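PDB 2OIW: putative 4-hydroxybenzoyl-CoA thioesterase from Geobacillus stearothermophilus, which probably hydrolyses acyl-CoA thioesters, as other hot-dog-fold thioesterases do, although its own substrate is not established. Local coordinates for residues W30-R35 / I88-I92; W51-R57 / V105-F111; Y75-I81 / L127-Q133. All coordinates share one frame; numbering follows the deposited sequence. Where two conformers were deposited one is given.

All three contacts draw on the curved antiparallel sheet of a hot-dog fold. Interaction 1 sits nearest the middle of the chain and sets helix 27-34 against strand 85-94; the other two involve the strands flanking that one. Toward interaction 2, with centres about 16 Å apart, the guanidinium of R35 makes the connection, R35 NH1 lying 2.8 Å from Y106 OH. Toward interaction 3, with centres about 11 Å apart, the link is backbone, G77 N lying 2.8 Å from Y89 O. Interactions 2 and 3 do not touch, their nearest atoms being about 7 Å apart. The bound magnesium ion, at S14 and T16, is about 10 Å from the W30 side chain.

Interaction 1 (W30-R35 / I88-I92); sequences WFEAGR and IYEEI
E90 OE1 is held by two donors: R35 NE, 3.1 Å away on the syn lone pair of E90 OE1, and a water that also donates to F31 O. The contact lies inside a hot-dog fold, where the sheet curls round helix 27-34 and strand 85-94 passes across it. R35 grips the carboxylate side-on. Its second bond, R35 NH2 to E90 OE2 at 2.9 Å, is nearly straight (168°) and lies in the guanidinium plane, although that plane and the carboxylate are turned 46° from each other. S104 OG also bonds E90 OE2, so both oxygens of this buried acid have more than one partner. With E90 CG wedged between the backbone N and the carbonyl carbon (chi1 46°), the methylene rests on F31, and E90 CG stands 3.7 Å from the F31 ring centroid in a CH-pi contact. I92 CD1 covers the opposite face, 4.0 Å from the F31 centroid. Nearer the backbone, R35 CD lies 3.8 Å from I88 CD1, so the arm that carries the charge is itself packed on the strand. At the other end, I92 CD1 meets W30 CB at 3.8 Å and comes to the indole at its edge.

Interaction 2 (W51-R57 / V105-F111); sequences WRMVIIR and VYVNFNF
A classic beta bulge, with I56 and R57 both facing V105, shifts the antiparallel pairing of 53-57 with 105-110 by one residue. V105 O accepts an almost perfectly straight bond from I56 N at 2.8 Å and only a weak one from R57 N, while V105 N returns to R57 O. Beyond the bulge the ladder is regular: V54 and V107 form a hydrogen-bonded pair, and R52 O takes F109 N in its carbonyl plane. Y106 lies across I55 on one face of the sheet. I55 CB stands over the phenol, 3.8 Å from the ring centroid of Y106, and I55 CD1 reaches on toward the rim. The selenium of M53, a selenomethionine, makes a more oblique Met-aromatic contact with the same ring. The bends at chi2 and chi3 (-83° and 92°) fold this side chain back, bringing M53 CE to 3.4 Å from N108 CA. These groups line the side of the hot-dog sheet that receives helix 36-42, whose F39 packs on both Y106 and M53. On the other face, V54 CG2 lies alongside F109 CB at 3.8 Å and also touches F111 CZ. The F111 ring closes off that end, with F109 CD2 over its centre and W51 O at its edge. Toward the W51 and F111 end, waters join the segments: one accepts from R52 NH1 at 2.9 Å and donates to N108 OD1, while N108 ND2 is held by E117. Another water joins W51 O, F109 O and F111 N. At the opposite end the extended R57 leads away, its NH1 forming a salt bridge with D61 of a neighbouring subunit, a strand of which continues the sheet by pairing with R57.

Interaction 3 (Y75-I81 / L127-Q133); sequences YTGIERI and LREHVWQ
W132 lies along strand 72-81 at Y75-G77 with its six-membered ring leading. W132 CB rests 3.9 Å from G77 CA, where any side chain on the glycine would collide with it. CG is swung opposite the backbone N (chi1 -179°), which carries the indole back along the strand toward Y75. W132 CE3 then meets G77 N at the ring edge, and W132 CZ3 comes to 3.4 Å from Y75 O, again in the plane of the ring. CZ3 also touches Y75 CB, and so does the last atom on this side, W132 CH2, at 3.7 Å. With an alanine here, Y75 CB and the Y89 ring, which meets the indole edge-to-face, would probably lose their aromatic partner. The backbone fixes the tryptophan at its base. W132 N donates to I78 O at 2.9 Å from above the carbonyl plane, and I78 N donates to H130 O, the two bonds bracketing a single bridge between I78 and V131. Q133 follows with its amide: Q133 NE2 points straight (178°) at E79 O, 2.7 Å away, with that oxygen in the amide plane. The carboxylate of E79 turns elsewhere, to a salt bridge with R103. On the side of L127 the contact is apolar: I78 CD1 approaches L127 CD2, while I81 CD1 packs against L127 CB at 3.8 Å and against R128 CG. The C-terminal segment thus follows helix 121-128 and runs out beside strand 72-81, where a classic beta bulge sets E79 and R80 both opposite T87 of strand 85-94; L127 reaches inward to L41 of helix 36-42, and W132 extends over to E91 of strand 85-94.

Interaction 1 (W30-R35 / I88-I92)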
loop_
_atom_site.group_PDB
_atom_site.type_symbol
_atom_site.label_atom_id
_atom_site.label_comp_id
_atom_site.label_asym_id
_atom_site.label_seq_id
_atom_site.Cartn_x
_atom_site.Cartn_y
_atom_site.Cartn_z
ATOM N N TRP A 30 -6.984 -2.440 7.047
ATOM C CA TRP A 30 -7.566 -2.001 8.318
ATOM C C TRP A 30 -8.038 -3.183 9.199
ATOM O O TRP A 30 -7.892 -3.174 10.448
ATOM C CB TRP A 30 -8.744 -1.084 7.960
ATOM C CG TRP A 30 -8.314 0.264 7.431
ATOM C CD1 TRP A 30 -7.045 0.786 7.398
ATOM C CD2 TRP A 30 -9.183 1.290 6.961
ATOM N NE1 TRP A 30 -7.079 2.066 6.874
ATOM C CE2 TRP A 30 -8.384 2.393 6.609
ATOM C CE3 TRP A 30 -10.571 1.361 6.755
ATOM C CZ2 TRP A 30 -8.931 3.559 6.083
ATOM C CZ3 TRP A 30 -11.107 2.520 6.268
ATOM C CH2 TRP A 30 -10.293 3.603 5.942
ATOM N N PHE A 31 -8.607 -4.204 8.562
ATOM C CA PHE A 31 -8.946 -5.467 9.251
ATOM C C PHE A 31 -7.710 -6.119 9.847
ATOM O O PHE A 31 -7.741 -6.562 10.987
ATOM C CB PHE A 31 -9.638 -6.469 8.304
ATOM C CG PHE A 31 -11.118 -6.226 8.129
ATOM C CD1 PHE A 31 -11.909 -5.785 9.195
ATOM C CD2 PHE A 31 -11.717 -6.483 6.908
ATOM C CE1 PHE A 31 -13.281 -5.593 9.025
ATOM C CE2 PHE A 31 -13.067 -6.301 6.719
ATOM C CZ PHE A 31 -13.860 -5.849 7.764
ATOM N N GLU A 32 -6.615 -6.172 9.096
ATOM C CA GLU A 32 -5.376 -6.727 9.676
ATOM C C GLU A 32 -4.856 -5.871 10.840
ATOM O O GLU A 32 -4.318 -6.391 11.817
ATOM C CB GLU A 32 -4.287 -6.899 8.600
ATOM C CG GLU A 32 -3.021 -7.650 9.136
ATOM C CD GLU A 32 -1.875 -7.611 8.133
ATOM O OE1 GLU A 32 -1.444 -6.488 7.812
ATOM O OE2 GLU A 32 -1.458 -8.685 7.625
ATOM N N ALA A 33 -4.997 -4.549 10.724
ATOM C CA ALA A 33 -4.655 -3.650 11.830
ATOM C C ALA A 33 -5.501 -3.986 13.102
ATOM O O ALA A 33 -4.988 -4.020 14.206
ATOM C CB ALA A 33 -4.850 -2.164 11.382
ATOM N N GLY A 34 -6.794 -4.244 12.929
ATOM C CA GLY A 34 -7.686 -4.670 14.032
ATOM C C GLY A 34 -7.368 -6.012 14.692
ATOM O O GLY A 34 -7.803 -6.272 15.817
ATOM N N ARG A 35 -6.623 -6.866 13.999
ATOM C CA ARG A 35 -6.152 -8.174 14.545
ATOM C C ARG A 35 -4.909 -8.084 15.474
ATOM O O ARG A 35 -4.471 -9.089 16.071
ATOM C CB ARG A 35 -5.890 -9.132 13.381
ATOM C CG ARG A 35 -7.138 -9.416 12.535
ATOM C CD ARG A 35 -6.789 -10.210 11.287
ATOM N NE ARG A 35 -7.877 -10.114 10.319
ATOM C CZ ARG A 35 -7.701 -10.007 9.013
ATOM N NH1 ARG A 35 -6.470 -9.965 8.506
ATOM N NH2 ARG A 35 -8.763 -9.910 8.222
ATOM N N ILE A 88 -12.130 -15.296 12.677
ATOM C CA ILE A 88 -12.376 -13.967 13.156
ATOM C C ILE A 88 -13.599 -13.369 12.461
ATOM O O ILE A 88 -13.758 -13.503 11.244
ATOM C CB ILE A 88 -11.145 -13.113 12.845
ATOM C CG1 ILE A 88 -9.934 -13.559 13.690
ATOM C CG2 ILE A 88 -11.448 -11.639 12.963
ATOM C CD1 ILE A 88 -8.627 -13.000 13.162
ATOM N N TYR A 89 -14.457 -12.711 13.235
ATOM C CA TYR A 89 -15.490 -11.875 12.668
ATOM C C TYR A 89 -15.096 -10.408 12.903
ATOM O O TYR A 89 -14.620 -10.071 13.981
ATOM C CB TYR A 89 -16.885 -12.188 13.250
ATOM C CG TYR A 89 -17.934 -11.304 12.637
ATOM C CD1 TYR A 89 -18.355 -11.506 11.330
ATOM C CD2 TYR A 89 -18.455 -10.221 13.342
ATOM C CE1 TYR A 89 -19.296 -10.667 10.743
ATOM C CE2 TYR A 89 -19.372 -9.391 12.778
ATOM C CZ TYR A 89 -19.797 -9.612 11.482
ATOM O OH TYR A 89 -20.719 -8.764 10.924
ATOM N N GLU A 90 -15.289 -9.547 11.913
ATOM C CA GLU A 90 -14.799 -8.164 12.010
ATOM C C GLU A 90 -15.677 -7.199 11.228
ATOM O O GLU A 90 -16.296 -7.580 10.207
ATOM C CB GLU A 90 -13.317 -8.081 11.558
ATOM C CG GLU A 90 -13.053 -8.854 10.248
ATOM C CD GLU A 90 -11.658 -9.465 10.127
ATOM O OE1 GLU A 90 -10.745 -9.127 10.938
ATOM O OE2 GLU A 90 -11.478 -10.293 9.183
ATOM N N GLU A 91 -15.740 -5.955 11.699
ATOM C CA GLU A 91 -16.556 -4.936 11.049
ATOM C C GLU A 91 -15.811 -3.610 11.056
ATOM O O GLU A 91 -15.046 -3.338 11.971
ATOM C CB GLU A 91 -17.888 -4.751 11.793
ATOM C CG GLU A 91 -18.864 -5.869 11.642
ATOM C CD GLU A 91 -20.187 -5.587 12.311
ATOM O OE1 GLU A 91 -20.312 -4.524 12.976
ATOM O OE2 GLU A 91 -21.098 -6.445 12.193
ATOM N N ILE A 92 -16.026 -2.801 10.027
ATOM C CA ILE A 92 -15.535 -1.421 10.042
ATOM C C ILE A 92 -16.711 -0.464 9.980
ATOM O O ILE A 92 -17.599 -0.622 9.140
ATOM C CB ILE A 92 -14.535 -1.136 8.895
ATOM C CG1 ILE A 92 -13.379 -2.131 8.934
ATOM C CG2 ILE A 92 -13.979 0.258 9.019
ATOM C CD1 ILE A 92 -12.454 -1.992 7.772
HETATM O O HOH W 1 -10.249 -6.957 12.211
#

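Interaction 2 (W51-R57 / V105-F111)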
loop_
_atom_site.group_PDB
_atom_site.type_symbol
_atom_site.label_atom_id
_atom_site.label_comp_id
_atom_site.label_asym_id
_atom_site.label_seq_id
_atom_site.Cartn_x
_atom_site.Cartn_y
_atom_site.Cartn_z
ATOM N N TRP A 51 6.923 -15.456 14.969
ATOM C CA TRP A 51 5.609 -15.276 14.355
ATOM C C TRP A 51 4.910 -16.621 14.130
ATOM O O TRP A 51 5.546 -17.591 13.734
ATOM C CB TRP A 51 5.717 -14.527 13.024
ATOM C CG TRP A 51 4.407 -13.873 12.645
ATOM C CD1 TRP A 51 3.466 -14.357 11.781
ATOM C CD2 TRP A 51 3.889 -12.649 13.166
ATOM N NE1 TRP A 51 2.392 -13.504 11.724
ATOM C CE2 TRP A 51 2.628 -12.438 12.558
ATOM C CE3 TRP A 51 4.370 -11.696 14.079
ATOM C CZ2 TRP A 51 1.836 -11.317 12.839
ATOM C CZ3 TRP A 51 3.577 -10.562 14.346
ATOM C CH2 TRP A 51 2.331 -10.397 13.736
ATOM N N ARG A 52 3.596 -16.655 14.344
ATOM C CA ARG A 52 2.825 -17.900 14.342
ATOM C C ARG A 52 1.557 -17.853 13.475
ATOM O O ARG A 52 1.035 -18.886 13.093
ATOM C CB ARG A 52 2.442 -18.262 15.779
ATOM C CG ARG A 52 3.640 -18.588 16.600
ATOM C CD ARG A 52 3.408 -18.729 18.107
ATOM N NE ARG A 52 4.741 -18.609 18.731
ATOM C CZ ARG A 52 5.709 -19.525 18.617
ATOM N NH1 ARG A 52 5.486 -20.659 17.945
ATOM N NH2 ARG A 52 6.901 -19.309 19.175
HETATM N N MSE A 53 1.066 -16.651 13.199
HETATM C CA MSE A 53 -0.252 -16.450 12.603
HETATM C C MSE A 53 -0.177 -16.378 11.098
HETATM O O MSE A 53 0.446 -15.477 10.569
HETATM C CB MSE A 53 -0.844 -15.155 13.137
HETATM C CG MSE A 53 -1.327 -15.245 14.574
HETATM SE SE MSE A 53 -3.117 -16.014 14.723
HETATM C CE MSE A 53 -2.702 -17.871 14.957
ATOM N N VAL A 54 -0.824 -17.331 10.428
ATOM C CA VAL A 54 -0.912 -17.376 8.975
ATOM C C VAL A 54 -2.383 -17.409 8.511
ATOM O O VAL A 54 -3.103 -18.351 8.805
ATOM C CB VAL A 54 -0.200 -18.640 8.395
ATOM C CG1 VAL A 54 -0.050 -18.508 6.884
ATOM C CG2 VAL A 54 1.164 -18.869 9.067
ATOM N N ILE A 55 -2.803 -16.407 7.733
ATOM C CA ILE A 55 -4.158 -16.399 7.139
ATOM C C ILE A 55 -4.336 -17.473 6.058
ATOM O O ILE A 55 -3.432 -17.746 5.236
ATOM C CB ILE A 55 -4.525 -14.976 6.646
ATOM C CG1 ILE A 55 -6.040 -14.818 6.437
ATOM C CG2 ILE A 55 -3.646 -14.583 5.489
ATOM C CD1 ILE A 55 -6.497 -13.346 6.344
ATOM N N ILE A 56 -5.491 -18.120 6.071
ATOM C CA ILE A 56 -5.796 -19.107 5.035
ATOM C C ILE A 56 -7.033 -18.740 4.193
ATOM O O ILE A 56 -7.157 -19.182 3.055
ATOM C CB ILE A 56 -5.960 -20.540 5.621
ATOM C CG1 ILE A 56 -7.074 -20.591 6.673
ATOM C CG2 ILE A 56 -4.634 -21.076 6.249
ATOM C CD1 ILE A 56 -7.518 -22.056 7.024
ATOM N N ARG A 57 -7.939 -17.942 4.756
ATOM C CA ARG A 57 -9.104 -17.462 4.017
ATOM C C ARG A 57 -9.582 -16.079 4.493
ATOM O O ARG A 57 -9.506 -15.769 5.672
ATOM C CB ARG A 57 -10.235 -18.497 4.111
ATOM C CG ARG A 57 -11.515 -18.091 3.395
ATOM C CD ARG A 57 -12.562 -19.182 3.395
ATOM N NE ARG A 57 -13.815 -18.739 2.759
ATOM C CZ ARG A 57 -14.043 -18.615 1.438
ATOM N NH1 ARG A 57 -13.086 -18.867 0.529
ATOM N NH2 ARG A 57 -15.252 -18.229 1.020
ATOM N N VAL A 105 -9.927 -16.524 8.509
ATOM C CA VAL A 105 -9.515 -17.747 9.209
ATOM C C VAL A 105 -7.987 -17.741 9.192
ATOM O O VAL A 105 -7.366 -17.549 8.139
ATOM C CB VAL A 105 -10.070 -19.015 8.501
ATOM C CG1 VAL A 105 -9.715 -20.306 9.279
ATOM C CG2 VAL A 105 -11.599 -18.904 8.254
ATOM N N TYR A 106 -7.405 -17.914 10.365
ATOM C CA TYR A 106 -5.962 -17.941 10.560
ATOM C C TYR A 106 -5.587 -19.295 11.135
ATOM O O TYR A 106 -6.381 -19.902 11.834
ATOM C CB TYR A 106 -5.586 -16.859 11.556
ATOM C CG TYR A 106 -5.290 -15.505 10.944
ATOM C CD1 TYR A 106 -6.309 -14.614 10.660
ATOM C CD2 TYR A 106 -3.970 -15.115 10.663
ATOM C CE1 TYR A 106 -6.027 -13.363 10.076
ATOM C CE2 TYR A 106 -3.688 -13.858 10.095
ATOM C CZ TYR A 106 -4.718 -12.989 9.812
ATOM O OH TYR A 106 -4.430 -11.773 9.213
ATOM N N VAL A 107 -4.389 -19.775 10.822
ATOM C CA VAL A 107 -3.871 -20.966 11.466
ATOM C C VAL A 107 -2.689 -20.567 12.345
ATOM O O VAL A 107 -1.872 -19.729 11.958
ATOM C CB VAL A 107 -3.507 -22.095 10.445
ATOM C CG1 VAL A 107 -2.398 -21.665 9.486
ATOM C CG2 VAL A 107 -3.124 -23.381 11.171
ATOM N N ASN A 108 -2.646 -21.125 13.551
ATOM C CA ASN A 108 -1.477 -21.004 14.449
ATOM C C ASN A 108 -0.406 -21.964 13.933
ATOM O O ASN A 108 -0.496 -23.181 14.148
ATOM C CB ASN A 108 -1.869 -21.357 15.897
ATOM C CG ASN A 108 -0.651 -21.506 16.829
ATOM O OD1 ASN A 108 0.313 -20.726 16.777
ATOM N ND2 ASN A 108 -0.709 -22.502 17.693
ATOM N N PHE A 109 0.586 -21.428 13.230
ATOM C CA PHE A 109 1.628 -22.241 12.653
ATOM C C PHE A 109 2.920 -22.147 13.473
ATOM O O PHE A 109 3.489 -21.068 13.657
ATOM C CB PHE A 109 1.866 -21.906 11.173
ATOM C CG PHE A 109 2.615 -22.972 10.451
ATOM C CD1 PHE A 109 1.943 -24.052 9.900
ATOM C CD2 PHE A 109 4.006 -22.927 10.366
ATOM C CE1 PHE A 109 2.645 -25.098 9.265
ATOM C CE2 PHE A 109 4.726 -23.948 9.732
ATOM C CZ PHE A 109 4.038 -25.035 9.171
ATOM N N ASN A 110 3.371 -23.299 13.961
ATOM C CA ASN A 110 4.663 -23.414 14.637
ATOM C C ASN A 110 5.764 -23.660 13.611
ATOM O O ASN A 110 5.927 -24.775 13.091
ATOM C CB ASN A 110 4.625 -24.511 15.710
ATOM C CG ASN A 110 5.784 -24.412 16.720
ATOM O OD1 ASN A 110 6.954 -24.235 16.357
ATOM N ND2 ASN A 110 5.454 -24.563 17.995
ATOM N N PHE A 111 6.510 -22.594 13.339
ATOM C CA PHE A 111 7.575 -22.617 12.359
ATOM C C PHE A 111 8.753 -23.448 12.893
ATOM O O PHE A 111 9.428 -24.136 12.120
ATOM C CB PHE A 111 7.987 -21.189 11.972
ATOM C CG PHE A 111 6.971 -20.463 11.084
ATOM C CD1 PHE A 111 6.909 -20.715 9.703
ATOM C CD2 PHE A 111 6.107 -19.513 11.619
ATOM C CE1 PHE A 111 5.997 -20.040 8.881
ATOM C CE2 PHE A 111 5.185 -18.822 10.804
ATOM C CZ PHE A 111 5.132 -19.088 9.434
HETATM O O HOH W 2 6.211 -20.087 14.864
HETATM O O HOH W 3 3.069 -22.009 17.071
HETATM O O HOH W 4 7.886 -22.332 19.004
#

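Interaction 3 (Y75-I81 / L127-Q133)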
loop_
_atom_site.group_PDB
_atom_site.type_symbol
_atom_site.label_atom_id
_atom_site.label_comp_id
_atom_site.label_asym_id
_atom_site.label_seq_id
_atom_site.Cartn_x
_atom_site.Cartn_y
_atom_site.Cartn_z
ATOM N N TYR A 75 -13.947 -3.199 14.640
ATOM C CA TYR A 75 -14.328 -4.140 15.690
ATOM C C TYR A 75 -13.931 -5.527 15.250
ATOM O O TYR A 75 -14.301 -5.973 14.161
ATOM C CB TYR A 75 -15.820 -4.106 15.917
ATOM C CG TYR A 75 -16.317 -2.750 16.335
ATOM C CD1 TYR A 75 -16.326 -2.380 17.690
ATOM C CD2 TYR A 75 -16.793 -1.844 15.398
ATOM C CE1 TYR A 75 -16.796 -1.143 18.091
ATOM C CE2 TYR A 75 -17.255 -0.583 15.796
ATOM C CZ TYR A 75 -17.259 -0.257 17.140
ATOM O OH TYR A 75 -17.696 0.963 17.542
ATOM N N THR A 76 -13.217 -6.224 16.120
ATOM C CA THR A 76 -12.619 -7.499 15.773
ATOM C C THR A 76 -12.903 -8.470 16.901
ATOM O O THR A 76 -12.579 -8.199 18.051
ATOM C CB THR A 76 -11.101 -7.351 15.531
ATOM O OG1 THR A 76 -10.865 -6.300 14.566
ATOM C CG2 THR A 76 -10.528 -8.679 15.005
ATOM N N GLY A 77 -13.548 -9.580 16.562
ATOM C CA GLY A 77 -13.921 -10.570 17.560
ATOM C C GLY A 77 -13.607 -11.953 17.045
ATOM O O GLY A 77 -13.244 -12.125 15.870
ATOM N N ILE A 78 -13.785 -12.938 17.920
ATOM C CA ILE A 78 -13.560 -14.331 17.584
ATOM C C ILE A 78 -14.900 -15.016 17.328
ATOM O O ILE A 78 -15.728 -15.100 18.229
ATOM C CB ILE A 78 -12.793 -15.051 18.733
ATOM C CG1 ILE A 78 -11.440 -14.355 19.021
ATOM C CG2 ILE A 78 -12.636 -16.574 18.444
ATOM C CD1 ILE A 78 -10.471 -14.415 17.836
ATOM N N GLU A 79 -15.127 -15.494 16.104
ATOM C CA GLU A 79 -16.369 -16.235 15.829
ATOM C C GLU A 79 -16.255 -17.742 16.136
ATOM O O GLU A 79 -17.233 -18.378 16.530
ATOM C CB GLU A 79 -16.829 -16.046 14.387
ATOM C CG GLU A 79 -18.211 -16.634 14.143
ATOM C CD GLU A 79 -18.661 -16.591 12.688
ATOM O OE1 GLU A 79 -17.829 -16.840 11.786
ATOM O OE2 GLU A 79 -19.875 -16.345 12.457
ATOM N N ARG A 80 -15.075 -18.316 15.930
ATOM C CA ARG A 80 -14.844 -19.708 16.286
ATOM C C ARG A 80 -13.398 -19.885 16.712
ATOM O O ARG A 80 -12.490 -19.386 16.070
ATOM C CB ARG A 80 -15.183 -20.621 15.102
ATOM C CG ARG A 80 -15.228 -22.103 15.434
ATOM C CD ARG A 80 -15.204 -22.872 14.135
ATOM N NE ARG A 80 -15.868 -24.160 14.275
ATOM C CZ ARG A 80 -15.245 -25.278 14.627
ATOM N NH1 ARG A 80 -13.940 -25.258 14.864
ATOM N NH2 ARG A 80 -15.924 -26.407 14.731
ATOM N N ILE A 81 -13.192 -20.585 17.823
ATOM C CA ILE A 81 -11.851 -21.046 18.199
ATOM C C ILE A 81 -11.762 -22.507 17.792
ATOM O O ILE A 81 -12.450 -23.341 18.355
ATOM C CB ILE A 81 -11.579 -20.904 19.723
ATOM C CG1 ILE A 81 -11.906 -19.474 20.194
ATOM C CG2 ILE A 81 -10.114 -21.267 20.037
ATOM C CD1 ILE A 81 -11.959 -19.247 21.728
ATOM N N LEU A 127 -8.693 -15.921 24.444
ATOM C CA LEU A 127 -9.550 -15.778 23.268
ATOM C C LEU A 127 -11.041 -15.900 23.584
ATOM O O LEU A 127 -11.846 -15.165 23.019
ATOM C CB LEU A 127 -9.152 -16.807 22.208
ATOM C CG LEU A 127 -7.775 -16.694 21.549
ATOM C CD1 LEU A 127 -7.414 -17.990 20.814
ATOM C CD2 LEU A 127 -7.713 -15.487 20.615
ATOM N N ARG A 128 -11.398 -16.821 24.492
ATOM C CA ARG A 128 -12.803 -17.068 24.869
ATOM C C ARG A 128 -13.487 -15.798 25.386
ATOM O O ARG A 128 -14.711 -15.653 25.317
ATOM C CB ARG A 128 -12.921 -18.160 25.951
ATOM C CG ARG A 128 -12.889 -19.623 25.485
ATOM C CD ARG A 128 -12.663 -20.570 26.695
ATOM N NE ARG A 128 -11.993 -21.808 26.279
ATOM C CZ ARG A 128 -11.300 -22.621 27.071
ATOM N NH1 ARG A 128 -11.160 -22.359 28.369
ATOM N NH2 ARG A 128 -10.742 -23.710 26.555
ATOM N N GLU A 129 -12.690 -14.883 25.921
ATOM C CA GLU A 129 -13.241 -13.666 26.478
ATOM C C GLU A 129 -13.267 -12.545 25.446
ATOM O O GLU A 129 -13.515 -11.395 25.792
ATOM C CB GLU A 129 -12.499 -13.267 27.771
ATOM C CG GLU A 129 -13.311 -13.436 29.100
ATOM C CD GLU A 129 -14.055 -14.771 29.244
ATOM O OE1 GLU A 129 -13.424 -15.855 29.118
ATOM O OE2 GLU A 129 -15.285 -14.739 29.510
ATOM N N HIS A 130 -13.010 -12.883 24.182
ATOM C CA HIS A 130 -13.230 -11.942 23.078
ATOM C C HIS A 130 -14.097 -12.562 21.974
ATOM O O HIS A 130 -13.939 -12.253 20.802
ATOM C CB HIS A 130 -11.906 -11.404 22.519
ATOM C CG HIS A 130 -11.049 -10.720 23.539
ATOM N ND1 HIS A 130 -11.380 -9.507 24.099
ATOM C CD2 HIS A 130 -9.873 -11.084 24.103
ATOM C CE1 HIS A 130 -10.448 -9.152 24.966
ATOM N NE2 HIS A 130 -9.522 -10.092 24.987
ATOM N N VAL A 131 -15.028 -13.432 22.362
ATOM C CA VAL A 131 -15.898 -14.091 21.389
ATOM C C VAL A 131 -17.016 -13.136 20.926
ATOM O O VAL A 131 -17.640 -12.443 21.744
ATOM C CB VAL A 131 -16.457 -15.425 21.940
ATOM C CG1 VAL A 131 -17.502 -16.018 21.009
ATOM C CG2 VAL A 131 -15.324 -16.406 22.138
ATOM N N TRP A 132 -17.233 -13.098 19.611
ATOM C CA TRP A 132 -18.256 -12.262 18.993
ATOM C C TRP A 132 -18.897 -13.040 17.852
ATOM O O TRP A 132 -18.235 -13.355 16.839
ATOM C CB TRP A 132 -17.648 -10.952 18.479
ATOM C CG TRP A 132 -18.609 -9.970 17.827
ATOM C CD1 TRP A 132 -19.969 -9.867 18.028
ATOM C CD2 TRP A 132 -18.261 -8.923 16.908
ATOM N NE1 TRP A 132 -20.485 -8.838 17.265
ATOM C CE2 TRP A 132 -19.458 -8.238 16.576
ATOM C CE3 TRP A 132 -17.056 -8.503 16.324
ATOM C CZ2 TRP A 132 -19.480 -7.154 15.684
ATOM C CZ3 TRP A 132 -17.081 -7.428 15.434
ATOM C CH2 TRP A 132 -18.285 -6.768 15.125
ATOM N N GLN A 133 -20.180 -13.361 18.043
ATOM C CA GLN A 133 -20.944 -14.160 17.099
ATOM C C GLN A 133 -22.244 -13.441 16.744
ATOM O O GLN A 133 -23.195 -13.454 17.526
ATOM C CB GLN A 133 -21.188 -15.561 17.675
ATOM C CG GLN A 133 -19.906 -16.383 17.744
ATOM C CD GLN A 133 -19.967 -17.525 18.736
ATOM O OE1 GLN A 133 -20.801 -17.543 19.645
ATOM N NE2 GLN A 133 -19.059 -18.484 18.576
#